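O-methyltransferase family 2 (Planctopirus limnophila, PDB 5I2H) probably transfers a methyl group from S-adenosyl-L-methionine to a hydroxyl oxygen of a small molecule, and holds the flavone apigenin in a pocket. Local coordinates at residues L60-E64 with R65-V69; I88-P92 with L93-H97; A113-A117 with G118-L122. One frame throughout, in Å; residues are numbered along the deposited sequence. Where two conformers were deposited one is given.

In the fold
Each of the three contacts is the start of a helix, met in series along the chain: helix 64-76 in contact 1, helix 92-97 in contact 2 and helix 117-128 in contact 3. Their centres lie about 18 to 23 Å apart and none touches another. Contacts 1 and 2 belong to the dimerisation domain, the first joining two helices and the second leading from strand 88-90 of its small antiparallel sheet into a helix. Contact 3 follows helix 107-110. Contacts 2 and 3 both meet the second subunit, whereas contact 1 packs on helix 312-324 of its own chain. Two of the helix starts thus lie at the dimer interface and one beside the helix that carries the apigenin-pocket residues Tyr317 and Leu324.

Contact 1. Residues L60-E64 with R65-V69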
# COMPACT_ATOMS: atom_id res chain seq x y z
N LEU A 60 -24.15 2.96 8.78
CA LEU A 60 -23.46 3.18 7.52
C LEU A 60 -24.31 2.80 6.32
O LEU A 60 -23.89 3.08 5.19
CB LEU A 60 -22.15 2.37 7.49
CG LEU A 60 -21.08 2.72 8.53
CD1 LEU A 60 -19.83 1.86 8.36
CD2 LEU A 60 -20.71 4.21 8.43
N VAL A 61 -25.45 2.15 6.54
CA VAL A 61 -26.34 1.59 5.52
C VAL A 61 -25.54 0.72 4.55
O VAL A 61 -25.49 0.96 3.34
CB VAL A 61 -27.20 2.70 4.83
CG1 VAL A 61 -27.90 3.50 5.89
CG2 VAL A 61 -26.43 3.68 3.95
N LEU A 62 -24.94 -0.34 5.09
CA LEU A 62 -24.11 -1.27 4.34
C LEU A 62 -24.54 -2.70 4.63
O LEU A 62 -25.10 -3.00 5.69
CB LEU A 62 -22.60 -1.10 4.67
CG LEU A 62 -21.86 0.19 4.33
CD1 LEU A 62 -20.41 0.13 4.84
CD2 LEU A 62 -21.89 0.45 2.82
N SER A 63 -24.26 -3.58 3.68
CA SER A 63 -24.48 -5.00 3.89
C SER A 63 -23.57 -5.51 5.01
O SER A 63 -22.60 -4.85 5.39
CB SER A 63 -24.22 -5.80 2.61
OG SER A 63 -22.84 -5.74 2.25
N GLU A 64 -23.92 -6.69 5.52
CA GLU A 64 -23.05 -7.37 6.48
C GLU A 64 -21.66 -7.58 5.90
O GLU A 64 -20.66 -7.34 6.58
CB GLU A 64 -23.64 -8.73 6.87
CG GLU A 64 -22.99 -9.37 8.14
CD GLU A 64 -21.85 -10.41 7.88
OE1 GLU A 64 -21.56 -10.79 6.70
OE2 GLU A 64 -21.23 -10.87 8.89
N ARG A 65 -21.59 -8.02 4.65
CA ARG A 65 -20.28 -8.28 4.06
C ARG A 65 -19.48 -6.99 3.93
O ARG A 65 -18.30 -6.94 4.31
CB ARG A 65 -20.42 -8.97 2.69
CG ARG A 65 -19.05 -9.33 2.07
CD ARG A 65 -19.18 -10.09 0.74
NE ARG A 65 -19.82 -9.29 -0.29
CZ ARG A 65 -19.28 -9.04 -1.47
NH1 ARG A 65 -18.06 -9.50 -1.79
NH2 ARG A 65 -19.97 -8.33 -2.36
N ALA A 66 -20.12 -5.94 3.40
CA ALA A 66 -19.40 -4.67 3.23
C ALA A 66 -18.94 -4.13 4.57
O ALA A 66 -17.82 -3.62 4.70
CB ALA A 66 -20.28 -3.64 2.52
N THR A 67 -19.80 -4.26 5.60
CA THR A 67 -19.40 -3.74 6.91
C THR A 67 -18.24 -4.55 7.48
O THR A 67 -17.29 -3.97 8.05
CB THR A 67 -20.59 -3.70 7.86
OG1 THR A 67 -21.65 -2.93 7.27
CG2 THR A 67 -20.19 -3.03 9.18
N GLN A 68 -18.26 -5.88 7.29
CA GLN A 68 -17.18 -6.72 7.80
C GLN A 68 -15.86 -6.36 7.14
O GLN A 68 -14.84 -6.26 7.82
CB GLN A 68 -17.44 -8.21 7.61
CG GLN A 68 -18.54 -8.83 8.43
CD GLN A 68 -18.14 -9.22 9.84
OE1 GLN A 68 -17.20 -8.69 10.42
NE2 GLN A 68 -18.86 -10.19 10.40
N VAL A 69 -15.84 -6.21 5.81
CA VAL A 69 -14.53 -5.98 5.20
C VAL A 69 -14.01 -4.59 5.59
O VAL A 69 -12.80 -4.40 5.76
CB VAL A 69 -14.52 -6.16 3.66
CG1 VAL A 69 -15.08 -7.54 3.28
CG2 VAL A 69 -15.26 -5.09 2.92
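Ser63 and Glu64 meet Ala66, Thr67 and Gln68 at the capped start of helix 64-76, just after helix 53-60 ends in a Schellman motif at Val61, a helix-turn-helix arrangement in keeping with the HTH clan of this domain. Serine suits the N-cap because its short hydroxyl can turn back to the helix: with OG between the backbone N and the carbonyl carbon (chi1 67°), it accepts from Ala66 N at 3.0 Å. The same OG bonds to Asp129, which also forms a salt bridge with Arg65.

Glutamate fits the first helical turn, where its charge should be favoured by the helix dipole. Glu64 CB lies 3.1 Å from Arg65 N, and CG carries the chain outward. A bend at chi2 of Glu64 (-96°) then swings the carboxylate over the following turn, where Glu64 CD packs 3.7 Å from Gln68 CG. Glu64 OE1 lies 3.4 Å from Arg65 N, too poorly angled to bond. Glu64 OE2 accepts from Gln68 NE2 at 2.9 Å, from above the carboxylate plane, the amide standing almost perpendicular to it (86°); Arg277 forms a salt bridge with this oxygen as well.

Just before the cap, Leu62 CB sits 3.3 Å from Thr67 OG1 and 4.1 Å from Ala66 CB. Thr67 grips Ser63 O twice, its OG1 at 2.9 Å and its backbone N reaching the oxygen from opposite faces of the carbonyl plane.

Contact 2. Residues I88-P92 with L93-H97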
# COMPACT_ATOMS: atom_id res chain seq x y z
N ILE A 88 -17.56 -2.12 18.55
CA ILE A 88 -16.49 -1.56 17.72
C ILE A 88 -16.25 -0.12 18.16
O ILE A 88 -17.19 0.67 18.23
CB ILE A 88 -16.85 -1.62 16.22
CG1 ILE A 88 -17.16 -3.07 15.80
CG2 ILE A 88 -15.72 -1.02 15.37
CD1 ILE A 88 -18.04 -3.16 14.57
N ASP A 89 -14.99 0.22 18.44
CA ASP A 89 -14.63 1.56 18.90
C ASP A 89 -13.41 2.10 18.15
O ASP A 89 -12.66 1.36 17.53
CB ASP A 89 -14.33 1.55 20.41
CG ASP A 89 -14.42 2.93 21.04
OD1 ASP A 89 -14.83 3.92 20.36
OD2 ASP A 89 -14.09 3.02 22.24
N LEU A 90 -13.21 3.42 18.24
CA LEU A 90 -11.97 4.00 17.72
C LEU A 90 -10.81 3.67 18.65
O LEU A 90 -10.98 3.56 19.86
CB LEU A 90 -12.08 5.52 17.60
CG LEU A 90 -13.18 6.07 16.72
CD1 LEU A 90 -13.08 7.62 16.67
CD2 LEU A 90 -13.09 5.45 15.32
N THR A 91 -9.61 3.53 18.06
CA THR A 91 -8.38 3.62 18.83
C THR A 91 -7.99 5.09 19.01
O THR A 91 -8.47 5.96 18.27
CB THR A 91 -7.23 2.90 18.12
OG1 THR A 91 -7.01 3.59 16.90
CG2 THR A 91 -7.59 1.43 17.81
N PRO A 92 -7.12 5.38 19.96
CA PRO A 92 -6.65 6.77 20.10
C PRO A 92 -6.07 7.32 18.82
O PRO A 92 -6.29 8.49 18.50
CB PRO A 92 -5.61 6.68 21.22
CG PRO A 92 -6.07 5.52 22.05
CD PRO A 92 -6.68 4.53 21.08
N LEU A 93 -5.35 6.49 18.06
CA LEU A 93 -4.77 6.96 16.81
C LEU A 93 -5.85 7.51 15.86
O LEU A 93 -5.69 8.60 15.31
CB LEU A 93 -3.99 5.82 16.16
CG LEU A 93 -3.25 6.11 14.87
CD1 LEU A 93 -2.06 7.00 15.20
CD2 LEU A 93 -2.81 4.78 14.21
N ALA A 94 -6.97 6.79 15.71
CA ALA A 94 -8.07 7.28 14.86
C ALA A 94 -8.77 8.46 15.51
O ALA A 94 -9.14 9.43 14.84
CB ALA A 94 -9.10 6.16 14.60
N ARG A 95 -8.97 8.40 16.83
CA ARG A 95 -9.70 9.47 17.50
C ARG A 95 -8.96 10.80 17.38
O ARG A 95 -9.58 11.87 17.21
CB ARG A 95 -9.95 9.10 18.96
CG ARG A 95 -11.04 9.96 19.63
CD ARG A 95 -11.37 9.54 21.06
NE ARG A 95 -11.56 8.09 21.25
CZ ARG A 95 -12.71 7.42 21.15
NH1 ARG A 95 -13.83 8.03 20.78
NH2 ARG A 95 -12.73 6.10 21.38
N ASN A 96 -7.63 10.76 17.46
CA ASN A 96 -6.84 11.99 17.41
C ASN A 96 -6.61 12.48 15.99
O ASN A 96 -6.41 13.69 15.79
CB ASN A 96 -5.48 11.77 18.09
CG ASN A 96 -5.64 11.50 19.57
OD1 ASN A 96 -6.57 12.01 20.18
ND2 ASN A 96 -4.75 10.69 20.15
N HIS A 97 -6.59 11.60 15.01
CA HIS A 97 -6.13 12.01 13.69
C HIS A 97 -7.14 11.84 12.57
O HIS A 97 -6.90 12.36 11.48
CB HIS A 97 -4.82 11.27 13.36
CG HIS A 97 -3.79 11.43 14.43
ND1 HIS A 97 -3.30 12.66 14.79
CD2 HIS A 97 -3.18 10.52 15.23
CE1 HIS A 97 -2.43 12.50 15.78
NE2 HIS A 97 -2.35 11.22 16.07
O HOH W 1 -16.20 6.13 20.83
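Arg95 reaches back from its helix across Leu90 to Asp89, its guanidinium laid with one face over Leu90 CB, which stands 3.9 Å from NH2. The carboxylate of Asp89 comes to the guanidinium edge with the two planes 65° apart, and in the salt bridge NH2 donates to OD1 at 3.2 Å, from above the carboxylate plane. A water completes the link, donating to Asp89 OD1 at 2.6 Å and accepting from Arg95 NH1. Arginine suits this place because its long arm, bent at chi3 (-46°), offers a flat face that can lie against carbon and N-H groups along its edge. Leu90 meets that face with CB and turns CD2 to Ala94 CB, 4.1 Å away.

Thr91 OG1 accepts a weak bond of 3.4 Å from Ala94 N and is hydrogen-bonded also to Gln78 O. Pro92, which has no N-H to satisfy, fits the first helical turn; its O receives Asn96 N at 2.8 Å. The amide of Asn96 bonds instead to Thr15 of the second subunit. While the salt bridge spans the junction, Thr91 forms the weakly bonded N-cap where strand 88-90, half of a two-stranded antiparallel sheet, passes into helix 92-97 of the O-methyltransferase dimerisation domain.

Contact 3. Residues A113-A117 with G118-L122; sequences AAQSA and GTLAL. With EDO (1,2-ethanediol), chain D.
A type I beta turn from Ala113 to Ser116 folds the backbone so that Ala113 O faces Thr119, and Ser116 then takes the N-cap position of helix 117-128. Ala113 O accepts from Ser116 N, closing the turn, and from Thr119 OG1 at 2.9 Å, the two donors arriving on opposite faces of its carbonyl plane. Threonine is apt here because its branched CB serves two ends: with chi1 at -62°, OG1 lies beside its own backbone N and points back to the turn, while CG2 packs 3.6 Å from Ala114 O. With a valine in its place, Ala113 O would probably lose its donor on one face, and the turn would be tied less firmly to the helix.

Ser116 brings its small hydroxyl to the same spot, OG lying 3.0 Å from Thr119 OG1. Its carbonyl starts the helical bonding with an almost straight bond from Leu120 N (178°). Leu120 leans back over the beta turn, setting CD1 3.5 Å from Gln115 O and CD2 3.7 Å from Ala114 O. Ala117 N, at the helix start, donates to O1 of a 1,2-ethanediol at 2.8 Å, a molecule probably taken from the crystallisation liquor.

Helix 26-39 lies alongside: Ala34 meets Thr119, Ala38 meets Ala114, and His39 packs on Leu120 while its NE2 bonds to Ala114 O. Across the dimer, Ala113 packs on Phe24 of the second subunit and Ala117 on Ala117 of that subunit; the small Ala117 side chains probably allow the two helix starts to approach.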
# COMPACT_ATOMS: atom_id res chain seq x y z
N ALA A 113 -7.52 12.03 -1.68
CA ALA A 113 -7.75 10.87 -2.52
C ALA A 113 -9.23 10.53 -2.65
O ALA A 113 -9.56 9.48 -3.20
CB ALA A 113 -6.99 9.66 -1.97
N ALA A 114 -10.12 11.40 -2.15
CA ALA A 114 -11.54 11.03 -2.06
C ALA A 114 -12.17 10.81 -3.43
O ALA A 114 -13.17 10.09 -3.56
CB ALA A 114 -12.32 12.12 -1.32
N GLN A 115 -11.64 11.44 -4.46
CA GLN A 115 -12.24 11.38 -5.78
C GLN A 115 -11.40 10.60 -6.77
O GLN A 115 -11.68 10.65 -7.97
CB GLN A 115 -12.49 12.80 -6.29
CG GLN A 115 -13.43 13.58 -5.37
CD GLN A 115 -14.82 12.99 -5.39
OE1 GLN A 115 -15.34 12.68 -6.45
NE2 GLN A 115 -15.41 12.80 -4.22
N SER A 116 -10.39 9.88 -6.29
CA SER A 116 -9.64 9.02 -7.19
C SER A 116 -10.56 7.91 -7.70
O SER A 116 -11.52 7.50 -7.04
CB SER A 116 -8.43 8.42 -6.49
OG SER A 116 -8.83 7.33 -5.65
N ALA A 117 -10.27 7.44 -8.91
CA ALA A 117 -11.08 6.38 -9.49
C ALA A 117 -11.11 5.15 -8.58
O ALA A 117 -12.16 4.52 -8.40
CB ALA A 117 -10.56 6.01 -10.89
N GLY A 118 -9.97 4.81 -7.98
CA GLY A 118 -9.93 3.68 -7.07
C GLY A 118 -10.81 3.87 -5.84
O GLY A 118 -11.54 2.95 -5.44
N THR A 119 -10.75 5.05 -5.22
CA THR A 119 -11.59 5.28 -4.05
C THR A 119 -13.07 5.23 -4.43
O THR A 119 -13.86 4.58 -3.76
CB THR A 119 -11.26 6.63 -3.42
OG1 THR A 119 -9.89 6.58 -2.99
CG2 THR A 119 -12.16 6.87 -2.21
N LEU A 120 -13.45 5.94 -5.51
CA LEU A 120 -14.84 5.94 -5.93
C LEU A 120 -15.34 4.53 -6.24
O LEU A 120 -16.48 4.18 -5.92
CB LEU A 120 -15.03 6.84 -7.15
CG LEU A 120 -14.75 8.31 -6.85
CD1 LEU A 120 -14.84 9.12 -8.14
CD2 LEU A 120 -15.77 8.80 -5.80
N ALA A 121 -14.49 3.70 -6.89
CA ALA A 121 -14.88 2.33 -7.19
C ALA A 121 -15.14 1.55 -5.91
O ALA A 121 -16.11 0.79 -5.81
CB ALA A 121 -13.80 1.63 -8.02
N LEU A 122 -14.27 1.72 -4.91
CA LEU A 122 -14.46 0.96 -3.68
C LEU A 122 -15.70 1.44 -2.96
O LEU A 122 -16.45 0.61 -2.42
CB LEU A 122 -13.22 1.06 -2.80
CG LEU A 122 -13.35 0.40 -1.42
CD1 LEU A 122 -13.50 -1.10 -1.56
CD2 LEU A 122 -12.16 0.73 -0.49
C1 EDO D . -7.33 7.93 -10.86
O1 EDO D . -8.32 8.81 -10.32
C2 EDO D . -5.98 8.11 -10.21
O2 EDO D . -6.00 7.41 -8.96